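Side-chain contacts in Alr3699 protein (PDB 4XSO), which is of unassigned function but probably belongs to the glycosyltransferases with the GT-B fold, in which two Rossmann-like domains face each other across a cleft: residues V209-R214 with K219-L224; V286-T289 with P293-F296; L330-P333 with Q337-A340; N344-I347 with K352-T355. One frame throughout, in Å; residues are numbered along the deposited sequence.

Contact 1 of 4, residues V209-R214 with K219-L224; sequences VGHFSR and KGQHIL
The end of strand 207-212 faces the start of helix 221-228 with H211 CA 7.3 Å from Q221 CA, and beyond the strand S213 CA lies 6.9 Å from K219 CA. Between them stands the H211 imidazole, which meets Q221 and K219 in different ways. Q221 CG sits over one ring face, 3.9 Å from the ring centroid and 24° off the normal, whereas K219 O approaches the edge and accepts a weak bond from H211 NE2 at 3.2 Å; T289 OG1 is the stronger partner of that nitrogen. These segments form the strand-to-helix turn of a Rossmann-like beta-alpha-beta unit completed by strand 235-240, and G220 is the N-cap residue, its positive phi by itself favouring glycine. A bend at chi2 (90°) brings the Q221 amide back to R214 O, where Q221 NE2 donates over 3.0 Å from above the carbonyl plane. The same oxygen accepts from S213 OG. A water joins Q221 NE2, H211 ND1 and H211 O. Deeper in, V209 CG1 packs on L224 CD1 at 3.7 Å, while L224 CD2 rests on H211 CB. Farther out, toward solvent, K219 NZ lies over the R214 guanidinium, 3.4 Å from R214 NH1: like-charged donors, not bonded, with R214 poorly ordered and its position uncertain.

Contact 2 of 4, residues V286-T289 with P293-F296; sequences VAHT and PEPF
H288 and E294 meet through a histidine-carboxylate hydrogen bond that spans the loop between strand 285-287 and helix 298-305 in the C-terminal Rossmann-like domain of the GT-B fold. Only this pair touches across the two segments, and it buries just 72 Å² in total, so the contact is a single polar link and not a packed interface.

The direct bond runs from H288 NE2 to E294 OE1 over 2.8 Å, with an N-H...O angle of 166°. The two flat groups are strongly turned against each other, their planes 75° apart. For the imidazole the approach is edge-on, since the oxygen lies close to the ring plane; for the carboxylate it is not in plane, because NE2 comes to OE1 from above. Torsions explain how the ends meet: H288 carries its ring anti to the backbone N (chi1 171°), and the E294 chain is extended beyond CG, so the side chains reach for each other from opposite directions.

Each group has a further polar partner. E294 OE2 is bonded to S290 OG within the intervening loop, and H288 ND1 accepts a weak bond from A313 N on the neighbouring strand.

Neighbours outside the two segments place the loop. H288 touches I300 of helix 298-305, while F296 packs against Y179 and N180 and P295 O is bonded to S158 OG, consistent with a loop lying toward the interdomain cleft. The two ring carbons beside the donor, H288 CD2 and H288 CE1, stand equally far, 3.7 Å, from E294 OE1, which thus lies symmetrically ahead of H288 NE2.

Contact 3 of 4, residues L330-P333 with Q337-A340; sequences LTTP and QELA
E338 reaches from helix 336-348 to the end of strand 329-331, passing alongside T331 and crossing T332 at about a right angle. Its CG lies anti to the backbone N (chi1 -173°) and the chain beyond is straight, which carries the carboxylate to the strand-end backbone. On the way E338 CG packs against T331 CG2 at 3.7 Å, the two side chains running in opposite directions. Two T332 donors meet the carboxylate. T332 OG1 donates to E338 OE1 over 2.8 Å along the syn lone pair, while T332 N reaches the same oxygen over 3.2 Å from above the carboxylate plane, 59° out of it. T332 N is shared with E338 OE2, a weak bond at 3.4 Å, and E338 OE2 also lies 3.3 Å from T331 CA.

The contact bridges an outermost strand, within this chain, of the six-stranded parallel sheet and the helix that follows it in this Rossmann-like domain. T331 OG1 is weakly bonded to A312 O on the adjoining strand, and L339 leans on V311 there.

With a hydroxyl and a backbone amide both donating to OE1, the carboxylate is restrained in position and rotation, and the two donors probably stabilise its negative charge; segment 330-333 contains no basic side chain.

Contact 4 of 4, residues N344-I347 with K352-T355; sequences NTCI and KTAT
Two consecutive helices, 336-348 and 350-368, are joined by a very short turn at D349 in the C-terminal half of this GT-B protein, and C346 meets T353 across it. C346 CA and T353 CA are 5.8 Å apart, close enough for the T353 side chain to press directly on the backbone of the first helix. T353 OG1 stands 3.4 Å from C346 CA and 4.0 Å from C346 SG. The hydroxyl bonds to D349 O, in the turn just before its helix, a partner consistent with chi1 of -66°, which puts OG1 anti to the carbonyl carbon. The other branch, T353 CG2, lies 4.2 Å from C346 SG. Contact between the two segments is thus by packing, with 150 Å² buried over both sides.

C346 also rests on F207 of strand 207-212, and T353 touches P309 in a loop. D349 also takes a bond from K352 N to its OD1.

The more exposed part of the contact is made by T345 and K352. T345 spends OG1 on N341 O, leaving its methyl branch, anti to the backbone N, directed to the second helix. Across it at a slant runs the exposed K352 chain, bent at chi3, and the approach ends with K352 NZ 3.8 Å from T345 CG2.

All four contacts lie in the second Rossmann-like domain, and the first three reach its single parallel sheet. Contacts 1 and 2 are the most closely coupled, their centres about 10 Å apart: strands 207-212 and 285-287 are neighbours joined by G210 O and A287 N (2.8 Å), and T289 OG1 probably bonds to G220 O (2.7 Å). L339 of contact 3 ties that pair to the helix after strand 329-331, outermost in the sheet within this chain, its CD2 packing on T289 CG2 at 3.7 Å and on L224 CA at 3.8 Å. Contact 4 stands apart, its centre about 20 Å from those of contacts 1 and 2, yet it shares helix 336-348 with contact 3.

Contact 1 of 4, residues V209-R214 with K219-L224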
ATOM      1  N   VAL A 209     -30.096  -2.443 -40.120  1.00 29.42           N
ATOM      2  CA  VAL A 209     -28.785  -2.426 -39.533  1.00 31.41           C
ATOM      3  C   VAL A 209     -28.889  -2.019 -38.082  1.00 31.57           C
ATOM      4  O   VAL A 209     -29.359  -0.908 -37.756  1.00 31.01           O
ATOM      5  CB  VAL A 209     -27.849  -1.420 -40.217  1.00 30.21           C
ATOM      6  CG1 VAL A 209     -26.460  -1.520 -39.611  1.00 33.70           C
ATOM      7  CG2 VAL A 209     -27.781  -1.676 -41.705  1.00 32.93           C
ATOM      8  N   GLY A 210     -28.412  -2.877 -37.178  1.00 31.36           N
ATOM      9  CA  GLY A 210     -28.535  -2.614 -35.752  1.00 29.79           C
ATOM     10  C   GLY A 210     -27.195  -2.190 -35.183  1.00 29.91           C
ATOM     11  O   GLY A 210     -26.136  -2.745 -35.535  1.00 31.23           O
ATOM     12  N   HIS A 211     -27.241  -1.230 -34.264  1.00 30.37           N
ATOM     13  CA  HIS A 211     -26.079  -0.791 -33.568  1.00 29.58           C
ATOM     14  C   HIS A 211     -26.406  -0.908 -32.090  1.00 30.57           C
ATOM     15  O   HIS A 211     -27.411  -0.335 -31.641  1.00 34.89           O
ATOM     16  CB  HIS A 211     -25.834   0.678 -33.961  1.00 33.48           C
ATOM     17  CG  HIS A 211     -24.496   1.201 -33.566  1.00 34.02           C
ATOM     18  ND1 HIS A 211     -24.164   1.503 -32.263  1.00 39.15           N
ATOM     19  CD2 HIS A 211     -23.388   1.450 -34.298  1.00 35.82           C
ATOM     20  CE1 HIS A 211     -22.905   1.923 -32.214  1.00 33.77           C
ATOM     21  NE2 HIS A 211     -22.413   1.871 -33.435  1.00 33.38           N
ATOM     22  N   PHE A 212     -25.623  -1.628 -31.333  1.00 26.81           N
ATOM     23  CA  PHE A 212     -26.016  -1.961 -29.933  1.00 33.30           C
ATOM     24  C   PHE A 212     -24.956  -1.454 -28.962  1.00 34.88           C
ATOM     25  O   PHE A 212     -23.912  -2.046 -28.850  1.00 48.93           O
ATOM     26  CB  PHE A 212     -26.086  -3.464 -29.781  1.00 29.07           C
ATOM     27  CG  PHE A 212     -27.149  -4.060 -30.611  1.00 28.23           C
ATOM     28  CD1 PHE A 212     -26.916  -4.349 -31.912  1.00 31.66           C
ATOM     29  CD2 PHE A 212     -28.382  -4.261 -30.096  1.00 29.37           C
ATOM     30  CE1 PHE A 212     -27.891  -4.847 -32.699  1.00 31.44           C
ATOM     31  CE2 PHE A 212     -29.398  -4.733 -30.883  1.00 28.84           C
ATOM     32  CZ  PHE A 212     -29.141  -5.061 -32.180  1.00 31.22           C
ATOM     33  N   SER A 213     -25.207  -0.384 -28.270  1.00 38.92           N
ATOM     34  CA  SER A 213     -24.118   0.293 -27.577  1.00 38.17           C
ATOM     35  C   SER A 213     -24.754   1.429 -26.773  1.00 41.70           C
ATOM     36  O   SER A 213     -25.904   1.770 -27.015  1.00 43.47           O
ATOM     37  CB  SER A 213     -23.000   0.651 -28.562  1.00 45.24           C
ATOM     38  OG  SER A 213     -22.318   1.816 -28.199  1.00 47.66           O
ATOM     39  N   ARG A 214     -23.998   2.043 -25.856  1.00 41.22           N
ATOM     40  CA  ARG A 214     -24.441   3.275 -25.268  1.00 46.73           C
ATOM     41  C   ARG A 214     -24.075   4.373 -26.295  1.00 34.58           C
ATOM     42  O   ARG A 214     -23.195   4.219 -27.139  1.00 35.43           O
ATOM     43  CB  ARG A 214     -23.753   3.523 -23.907  1.00 57.95           C
ATOM     44  CG  ARG A 214     -22.241   3.561 -23.998  1.00 65.36           C
ATOM     45  CD  ARG A 214     -21.582   3.550 -22.616  1.00 80.26           C
ATOM     46  NE  ARG A 214     -20.149   3.334 -22.765  1.00 80.57           N
ATOM     47  CZ  ARG A 214     -19.562   2.145 -22.899  1.00 84.69           C
ATOM     48  NH1 ARG A 214     -20.274   1.013 -22.849  1.00 81.78           N
ATOM     49  NH2 ARG A 214     -18.241   2.093 -23.063  1.00 83.36           N
ATOM     50  N   LYS A 219     -18.182   5.285 -29.504  1.00 36.68           N
ATOM     51  CA  LYS A 219     -18.935   4.156 -30.068  1.00 36.79           C
ATOM     52  C   LYS A 219     -19.409   4.339 -31.511  1.00 37.13           C
ATOM     53  O   LYS A 219     -19.870   3.371 -32.139  1.00 35.02           O
ATOM     54  CB  LYS A 219     -20.080   3.740 -29.159  1.00 33.56           C
ATOM     55  CG  LYS A 219     -19.589   3.281 -27.765  1.00 35.92           C
ATOM     56  CD  LYS A 219     -18.805   1.981 -27.891  1.00 41.85           C
ATOM     57  CE  LYS A 219     -18.295   1.421 -26.581  1.00 54.60           C
ATOM     58  NZ  LYS A 219     -19.283   0.431 -26.060  1.00 62.88           N
ATOM     59  N   GLY A 220     -19.336   5.563 -32.029  1.00 36.89           N
ATOM     60  CA  GLY A 220     -19.458   5.802 -33.469  1.00 34.61           C
ATOM     61  C   GLY A 220     -20.815   5.665 -34.147  1.00 35.60           C
ATOM     62  O   GLY A 220     -20.921   5.372 -35.340  1.00 32.38           O
ATOM     63  N   GLN A 221     -21.872   5.945 -33.436  1.00 37.37           N
ATOM     64  CA  GLN A 221     -23.198   5.932 -34.072  1.00 37.98           C
ATOM     65  C   GLN A 221     -23.286   6.919 -35.230  1.00 37.94           C
ATOM     66  O   GLN A 221     -23.971   6.644 -36.193  1.00 35.43           O
ATOM     67  CB  GLN A 221     -24.299   6.275 -33.054  1.00 42.70           C
ATOM     68  CG  GLN A 221     -24.665   5.129 -32.124  1.00 39.82           C
ATOM     69  CD  GLN A 221     -23.825   5.105 -30.855  1.00 39.27           C
ATOM     70  OE1 GLN A 221     -22.927   5.927 -30.674  1.00 38.73           O
ATOM     71  NE2 GLN A 221     -24.117   4.149 -29.967  1.00 38.38           N
ATOM     72  N   HIS A 222     -22.556   8.038 -35.154  1.00 35.15           N
ATOM     73  CA  HIS A 222     -22.575   9.049 -36.234  1.00 38.96           C
ATOM     74  C   HIS A 222     -21.974   8.535 -37.545  1.00 35.51           C
ATOM     75  O   HIS A 222     -22.352   8.972 -38.631  1.00 33.61           O
ATOM     76  CB  HIS A 222     -21.877  10.365 -35.766  1.00 37.78           C
ATOM     77  CG  HIS A 222     -20.405  10.209 -35.514  1.00 41.14           C
ATOM     78  ND1 HIS A 222     -19.896   9.618 -34.364  1.00 43.53           N
ATOM     79  CD2 HIS A 222     -19.333  10.520 -36.283  1.00 39.71           C
ATOM     80  CE1 HIS A 222     -18.578   9.583 -34.443  1.00 42.95           C
ATOM     81  NE2 HIS A 222     -18.215  10.100 -35.605  1.00 42.75           N
ATOM     82  N   ILE A 223     -21.075   7.565 -37.452  1.00 38.29           N
ATOM     83  CA  ILE A 223     -20.489   6.920 -38.632  1.00 35.34           C
ATOM     84  C   ILE A 223     -21.551   6.047 -39.353  1.00 36.03           C
ATOM     85  O   ILE A 223     -21.666   6.122 -40.559  1.00 34.71           O
ATOM     86  CB  ILE A 223     -19.245   6.051 -38.231  1.00 35.69           C
ATOM     87  CG1 ILE A 223     -18.241   6.852 -37.401  1.00 34.75           C
ATOM     88  CG2 ILE A 223     -18.575   5.414 -39.458  1.00 35.32           C
ATOM     89  CD1 ILE A 223     -17.548   7.919 -38.232  1.00 42.32           C
ATOM     90  N   LEU A 224     -22.332   5.227 -38.605  1.00 29.70           N
ATOM     91  CA  LEU A 224     -23.432   4.482 -39.193  1.00 31.79           C
ATOM     92  C   LEU A 224     -24.427   5.438 -39.879  1.00 30.47           C
ATOM     93  O   LEU A 224     -24.917   5.155 -40.963  1.00 31.40           O
ATOM     94  CB  LEU A 224     -24.122   3.561 -38.145  1.00 32.55           C
ATOM     95  CG  LEU A 224     -25.381   2.816 -38.628  1.00 35.74           C
ATOM     96  CD1 LEU A 224     -25.022   1.886 -39.765  1.00 35.35           C
ATOM     97  CD2 LEU A 224     -25.984   2.007 -37.466  1.00 36.81           C
TER
HETATM   98  O   HOH W   1     -26.408   2.424 -30.545  1.00 35.67           O

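Contact 2 of 4, residues V286-T289 with P293-F296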
ATOM      1  N   VAL A 286     -25.483  -6.407 -38.233  1.00 30.36           N
ATOM      2  CA  VAL A 286     -25.134  -5.778 -36.979  1.00 29.77           C
ATOM      3  C   VAL A 286     -23.879  -4.972 -37.274  1.00 29.92           C
ATOM      4  O   VAL A 286     -22.937  -5.518 -37.830  1.00 34.78           O
ATOM      5  CB  VAL A 286     -24.903  -6.804 -35.888  1.00 29.54           C
ATOM      6  CG1 VAL A 286     -24.420  -6.110 -34.630  1.00 29.33           C
ATOM      7  CG2 VAL A 286     -26.226  -7.517 -35.624  1.00 36.54           C
ATOM      8  N   ALA A 287     -23.889  -3.682 -36.946  1.00 28.83           N
ATOM      9  CA  ALA A 287     -22.719  -2.851 -37.069  1.00 30.90           C
ATOM     10  C   ALA A 287     -22.088  -2.430 -35.801  1.00 30.96           C
ATOM     11  O   ALA A 287     -22.688  -1.752 -34.967  1.00 34.58           O
ATOM     12  CB  ALA A 287     -23.069  -1.571 -37.890  1.00 36.19           C
ATOM     13  N   HIS A 288     -20.796  -2.682 -35.739  1.00 33.34           N
ATOM     14  CA  HIS A 288     -19.920  -2.163 -34.701  1.00 35.18           C
ATOM     15  C   HIS A 288     -19.089  -1.087 -35.401  1.00 34.75           C
ATOM     16  O   HIS A 288     -18.460  -1.380 -36.416  1.00 34.70           O
ATOM     17  CB  HIS A 288     -19.035  -3.307 -34.202  1.00 34.00           C
ATOM     18  CG  HIS A 288     -17.941  -2.865 -33.298  1.00 37.03           C
ATOM     19  ND1 HIS A 288     -16.692  -2.507 -33.762  1.00 38.67           N
ATOM     20  CD2 HIS A 288     -17.901  -2.708 -31.955  1.00 41.77           C
ATOM     21  CE1 HIS A 288     -15.938  -2.123 -32.753  1.00 38.48           C
ATOM     22  NE2 HIS A 288     -16.654  -2.222 -31.646  1.00 40.99           N
ATOM     23  N   THR A 289     -19.114   0.149 -34.909  1.00 34.65           N
ATOM     24  CA  THR A 289     -18.448   1.249 -35.635  1.00 36.58           C
ATOM     25  C   THR A 289     -17.689   2.153 -34.673  1.00 36.31           C
ATOM     26  O   THR A 289     -17.673   3.358 -34.875  1.00 37.11           O
ATOM     27  CB  THR A 289     -19.473   2.106 -36.359  1.00 34.47           C
ATOM     28  OG1 THR A 289     -20.336   2.744 -35.398  1.00 34.10           O
ATOM     29  CG2 THR A 289     -20.293   1.229 -37.290  1.00 42.27           C
ATOM     30  N   PRO A 293      -9.894   1.985 -30.610  1.00 42.63           N
ATOM     31  CA  PRO A 293      -9.672   0.564 -30.560  1.00 45.29           C
ATOM     32  C   PRO A 293     -10.205   0.020 -29.259  1.00 42.36           C
ATOM     33  O   PRO A 293      -9.964   0.584 -28.227  1.00 49.07           O
ATOM     34  CB  PRO A 293      -8.142   0.442 -30.546  1.00 47.94           C
ATOM     35  CG  PRO A 293      -7.623   1.723 -31.133  1.00 47.48           C
ATOM     36  CD  PRO A 293      -8.612   2.734 -30.668  1.00 44.76           C
ATOM     37  N   GLU A 294     -10.921  -1.063 -29.326  1.00 43.18           N
ATOM     38  CA  GLU A 294     -11.482  -1.706 -28.175  1.00 42.84           C
ATOM     39  C   GLU A 294     -10.748  -3.040 -27.923  1.00 43.09           C
ATOM     40  O   GLU A 294     -10.269  -3.724 -28.862  1.00 37.94           O
ATOM     41  CB  GLU A 294     -12.999  -1.940 -28.381  1.00 43.57           C
ATOM     42  CG  GLU A 294     -13.826  -0.622 -28.446  1.00 47.25           C
ATOM     43  CD  GLU A 294     -15.303  -0.832 -28.755  1.00 49.42           C
ATOM     44  OE1 GLU A 294     -15.712  -1.981 -29.068  1.00 55.64           O
ATOM     45  OE2 GLU A 294     -16.078   0.155 -28.669  1.00 55.93           O
ATOM     46  N   PRO A 295     -10.671  -3.434 -26.641  1.00 43.72           N
ATOM     47  CA  PRO A 295      -9.894  -4.632 -26.309  1.00 44.65           C
ATOM     48  C   PRO A 295     -10.525  -5.963 -26.755  1.00 40.45           C
ATOM     49  O   PRO A 295      -9.809  -6.845 -27.136  1.00 39.80           O
ATOM     50  CB  PRO A 295      -9.763  -4.568 -24.788  1.00 44.67           C
ATOM     51  CG  PRO A 295     -10.792  -3.617 -24.328  1.00 48.30           C
ATOM     52  CD  PRO A 295     -11.054  -2.668 -25.453  1.00 45.67           C
ATOM     53  N   PHE A 296     -11.848  -6.025 -26.772  1.00 35.77           N
ATOM     54  CA  PHE A 296     -12.633  -7.184 -27.164  1.00 40.04           C
ATOM     55  C   PHE A 296     -14.093  -6.720 -27.435  1.00 45.62           C
ATOM     56  O   PHE A 296     -14.816  -6.312 -26.512  1.00 56.50           O
ATOM     57  CB  PHE A 296     -12.751  -8.132 -25.962  1.00 37.22           C
ATOM     58  CG  PHE A 296     -13.457  -9.429 -26.281  1.00 35.32           C
ATOM     59  CD1 PHE A 296     -14.835  -9.537 -26.248  1.00 35.50           C
ATOM     60  CD2 PHE A 296     -12.701 -10.577 -26.623  1.00 40.02           C
ATOM     61  CE1 PHE A 296     -15.454 -10.766 -26.524  1.00 37.01           C
ATOM     62  CE2 PHE A 296     -13.324 -11.795 -26.895  1.00 41.03           C
ATOM     63  CZ  PHE A 296     -14.693 -11.872 -26.851  1.00 37.92           C
TER

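Contact 3 of 4, residues L330-P333 with Q337-A340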
ATOM      1  N   LEU A 330     -14.769  -6.235 -41.974  1.00 28.63           N
ATOM      2  CA  LEU A 330     -13.961  -5.308 -41.205  1.00 34.15           C
ATOM      3  C   LEU A 330     -13.777  -4.098 -42.077  1.00 36.11           C
ATOM      4  O   LEU A 330     -13.494  -4.250 -43.225  1.00 37.00           O
ATOM      5  CB  LEU A 330     -12.598  -5.856 -40.854  1.00 35.50           C
ATOM      6  CG  LEU A 330     -12.583  -7.043 -39.907  1.00 38.08           C
ATOM      7  CD1 LEU A 330     -11.156  -7.591 -39.816  1.00 39.40           C
ATOM      8  CD2 LEU A 330     -13.145  -6.617 -38.570  1.00 40.16           C
ATOM      9  N   THR A 331     -13.932  -2.915 -41.516  1.00 36.92           N
ATOM     10  CA  THR A 331     -13.711  -1.662 -42.241  1.00 35.74           C
ATOM     11  C   THR A 331     -12.888  -0.684 -41.423  1.00 38.96           C
ATOM     12  O   THR A 331     -12.887  -0.718 -40.194  1.00 40.83           O
ATOM     13  CB  THR A 331     -15.054  -0.974 -42.513  1.00 38.74           C
ATOM     14  OG1 THR A 331     -15.700  -0.735 -41.261  1.00 33.42           O
ATOM     15  CG2 THR A 331     -15.926  -1.849 -43.350  1.00 38.81           C
ATOM     16  N   THR A 332     -12.237   0.244 -42.119  1.00 39.00           N
ATOM     17  CA  THR A 332     -11.379   1.211 -41.476  1.00 37.63           C
ATOM     18  C   THR A 332     -12.127   2.074 -40.509  1.00 37.48           C
ATOM     19  O   THR A 332     -13.072   2.689 -40.889  1.00 42.99           O
ATOM     20  CB  THR A 332     -10.821   2.150 -42.538  1.00 42.67           C
ATOM     21  OG1 THR A 332     -10.180   1.366 -43.560  1.00 40.20           O
ATOM     22  CG2 THR A 332      -9.864   3.142 -41.911  1.00 41.98           C
ATOM     23  N   PRO A 333     -11.689   2.178 -39.244  1.00 41.28           N
ATOM     24  CA  PRO A 333     -12.529   2.979 -38.365  1.00 39.64           C
ATOM     25  C   PRO A 333     -12.670   4.434 -38.813  1.00 43.61           C
ATOM     26  O   PRO A 333     -11.728   5.015 -39.331  1.00 41.83           O
ATOM     27  CB  PRO A 333     -11.844   2.894 -36.995  1.00 41.00           C
ATOM     28  CG  PRO A 333     -10.886   1.790 -37.092  1.00 39.95           C
ATOM     29  CD  PRO A 333     -10.556   1.566 -38.531  1.00 44.66           C
ATOM     30  N   GLN A 337     -17.955   5.633 -45.837  1.00 39.33           N
ATOM     31  CA  GLN A 337     -18.236   5.118 -47.174  1.00 36.94           C
ATOM     32  C   GLN A 337     -17.890   3.628 -47.286  1.00 33.58           C
ATOM     33  O   GLN A 337     -18.560   2.866 -47.998  1.00 33.77           O
ATOM     34  CB  GLN A 337     -17.549   5.926 -48.296  1.00 40.61           C
ATOM     35  CG  GLN A 337     -17.888   5.347 -49.682  1.00 48.45           C
ATOM     36  CD  GLN A 337     -19.305   5.684 -50.129  1.00 52.99           C
ATOM     37  OE1 GLN A 337     -19.672   6.857 -50.146  1.00 60.82           O
ATOM     38  NE2 GLN A 337     -20.116   4.654 -50.498  1.00 51.80           N
ATOM     39  N   GLU A 338     -16.838   3.210 -46.617  1.00 33.69           N
ATOM     40  CA  GLU A 338     -16.466   1.804 -46.612  1.00 35.47           C
ATOM     41  C   GLU A 338     -17.576   0.983 -45.900  1.00 35.52           C
ATOM     42  O   GLU A 338     -17.973  -0.135 -46.358  1.00 33.91           O
ATOM     43  CB  GLU A 338     -15.097   1.665 -45.977  1.00 42.76           C
ATOM     44  CG  GLU A 338     -14.473   0.286 -46.037  1.00 50.27           C
ATOM     45  CD  GLU A 338     -13.069   0.254 -45.418  1.00 55.31           C
ATOM     46  OE1 GLU A 338     -12.466   1.323 -45.090  1.00 62.23           O
ATOM     47  OE2 GLU A 338     -12.564  -0.864 -45.281  1.00 55.87           O
ATOM     48  N   LEU A 339     -18.145   1.566 -44.850  1.00 35.11           N
ATOM     49  CA  LEU A 339     -19.257   0.889 -44.116  1.00 33.59           C
ATOM     50  C   LEU A 339     -20.462   0.753 -45.048  1.00 35.49           C
ATOM     51  O   LEU A 339     -21.117  -0.286 -45.088  1.00 36.27           O
ATOM     52  CB  LEU A 339     -19.610   1.682 -42.840  1.00 33.69           C
ATOM     53  CG  LEU A 339     -20.868   1.259 -42.071  1.00 36.73           C
ATOM     54  CD1 LEU A 339     -20.805  -0.238 -41.714  1.00 36.17           C
ATOM     55  CD2 LEU A 339     -20.976   2.112 -40.819  1.00 35.70           C
ATOM     56  N   ALA A 340     -20.729   1.782 -45.869  1.00 37.53           N
ATOM     57  CA  ALA A 340     -21.884   1.741 -46.773  1.00 33.07           C
ATOM     58  C   ALA A 340     -21.675   0.697 -47.852  1.00 33.12           C
ATOM     59  O   ALA A 340     -22.619  -0.029 -48.283  1.00 32.15           O
ATOM     60  CB  ALA A 340     -22.153   3.105 -47.402  1.00 35.09           C
TER

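Contact 4 of 4, residues N344-I347 with K352-T355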
ATOM      1  N   ASN A 344     -24.289  -2.254 -48.659  1.00 36.31           N
ATOM      2  CA  ASN A 344     -24.722  -2.516 -50.015  1.00 41.50           C
ATOM      3  C   ASN A 344     -24.323  -3.931 -50.526  1.00 42.33           C
ATOM      4  O   ASN A 344     -25.096  -4.574 -51.226  1.00 38.20           O
ATOM      5  CB  ASN A 344     -24.203  -1.421 -50.947  1.00 42.39           C
ATOM      6  CG  ASN A 344     -25.079  -0.170 -50.917  1.00 48.77           C
ATOM      7  OD1 ASN A 344     -26.277  -0.252 -51.100  1.00 58.47           O
ATOM      8  ND2 ASN A 344     -24.490   0.980 -50.682  1.00 49.26           N
ATOM      9  N   THR A 345     -23.126  -4.403 -50.174  1.00 38.49           N
ATOM     10  CA  THR A 345     -22.732  -5.741 -50.520  1.00 40.32           C
ATOM     11  C   THR A 345     -23.672  -6.733 -49.899  1.00 42.36           C
ATOM     12  O   THR A 345     -24.019  -7.721 -50.543  1.00 40.56           O
ATOM     13  CB  THR A 345     -21.343  -6.040 -50.006  1.00 46.87           C
ATOM     14  OG1 THR A 345     -20.435  -5.253 -50.765  1.00 49.75           O
ATOM     15  CG2 THR A 345     -21.009  -7.501 -50.148  1.00 47.66           C
ATOM     16  N   CYS A 346     -24.072  -6.470 -48.646  1.00 37.33           N
ATOM     17  CA  CYS A 346     -24.999  -7.379 -47.939  1.00 39.31           C
ATOM     18  C   CYS A 346     -26.415  -7.439 -48.555  1.00 43.77           C
ATOM     19  O   CYS A 346     -27.101  -8.463 -48.479  1.00 44.42           O
ATOM     20  CB  CYS A 346     -25.088  -7.003 -46.449  1.00 37.57           C
ATOM     21  SG  CYS A 346     -23.613  -7.459 -45.532  1.00 40.06           S
ATOM     22  N   ILE A 347     -26.855  -6.320 -49.103  1.00 44.40           N
ATOM     23  CA  ILE A 347     -28.162  -6.218 -49.801  1.00 42.05           C
ATOM     24  C   ILE A 347     -28.177  -6.991 -51.111  1.00 41.63           C
ATOM     25  O   ILE A 347     -29.079  -7.775 -51.375  1.00 40.35           O
ATOM     26  CB  ILE A 347     -28.482  -4.727 -50.091  1.00 41.06           C
ATOM     27  CG1 ILE A 347     -28.767  -4.024 -48.781  1.00 46.10           C
ATOM     28  CG2 ILE A 347     -29.658  -4.609 -51.045  1.00 42.01           C
ATOM     29  CD1 ILE A 347     -28.686  -2.505 -48.833  1.00 49.23           C
ATOM     30  N   LYS A 352     -24.100 -15.168 -50.338  1.00 34.72           N
ATOM     31  CA  LYS A 352     -22.825 -15.024 -49.721  1.00 36.48           C
ATOM     32  C   LYS A 352     -22.996 -14.521 -48.267  1.00 36.81           C
ATOM     33  O   LYS A 352     -22.358 -15.027 -47.337  1.00 32.84           O
ATOM     34  CB  LYS A 352     -21.989 -14.049 -50.559  1.00 37.55           C
ATOM     35  CG  LYS A 352     -20.748 -13.498 -49.921  1.00 43.30           C
ATOM     36  CD  LYS A 352     -19.991 -12.640 -50.939  1.00 48.91           C
ATOM     37  CE  LYS A 352     -19.445 -11.406 -50.286  1.00 54.44           C
ATOM     38  NZ  LYS A 352     -18.957 -10.493 -51.340  1.00 63.40           N
ATOM     39  N   THR A 353     -23.868 -13.536 -48.097  1.00 33.58           N
ATOM     40  CA  THR A 353     -24.109 -12.952 -46.813  1.00 35.86           C
ATOM     41  C   THR A 353     -24.664 -14.014 -45.828  1.00 36.23           C
ATOM     42  O   THR A 353     -24.182 -14.083 -44.686  1.00 32.24           O
ATOM     43  CB  THR A 353     -25.051 -11.759 -46.962  1.00 36.46           C
ATOM     44  OG1 THR A 353     -24.387 -10.721 -47.719  1.00 38.18           O
ATOM     45  CG2 THR A 353     -25.430 -11.226 -45.648  1.00 41.24           C
ATOM     46  N   ALA A 354     -25.602 -14.873 -46.252  1.00 33.21           N
ATOM     47  CA  ALA A 354     -26.109 -15.947 -45.324  1.00 37.26           C
ATOM     48  C   ALA A 354     -25.016 -16.967 -45.007  1.00 31.36           C
ATOM     49  O   ALA A 354     -25.021 -17.527 -43.942  1.00 34.98           O
ATOM     50  CB  ALA A 354     -27.325 -16.693 -45.871  1.00 37.95           C
ATOM     51  N   THR A 355     -24.104 -17.240 -45.937  1.00 31.71           N
ATOM     52  CA  THR A 355     -23.079 -18.217 -45.684  1.00 31.23           C
ATOM     53  C   THR A 355     -22.141 -17.644 -44.637  1.00 34.06           C
ATOM     54  O   THR A 355     -21.829 -18.290 -43.689  1.00 30.18           O
ATOM     55  CB  THR A 355     -22.319 -18.513 -46.946  1.00 36.34           C
ATOM     56  OG1 THR A 355     -23.234 -19.053 -47.856  1.00 33.99           O
ATOM     57  CG2 THR A 355     -21.185 -19.460 -46.719  1.00 35.37           C
TER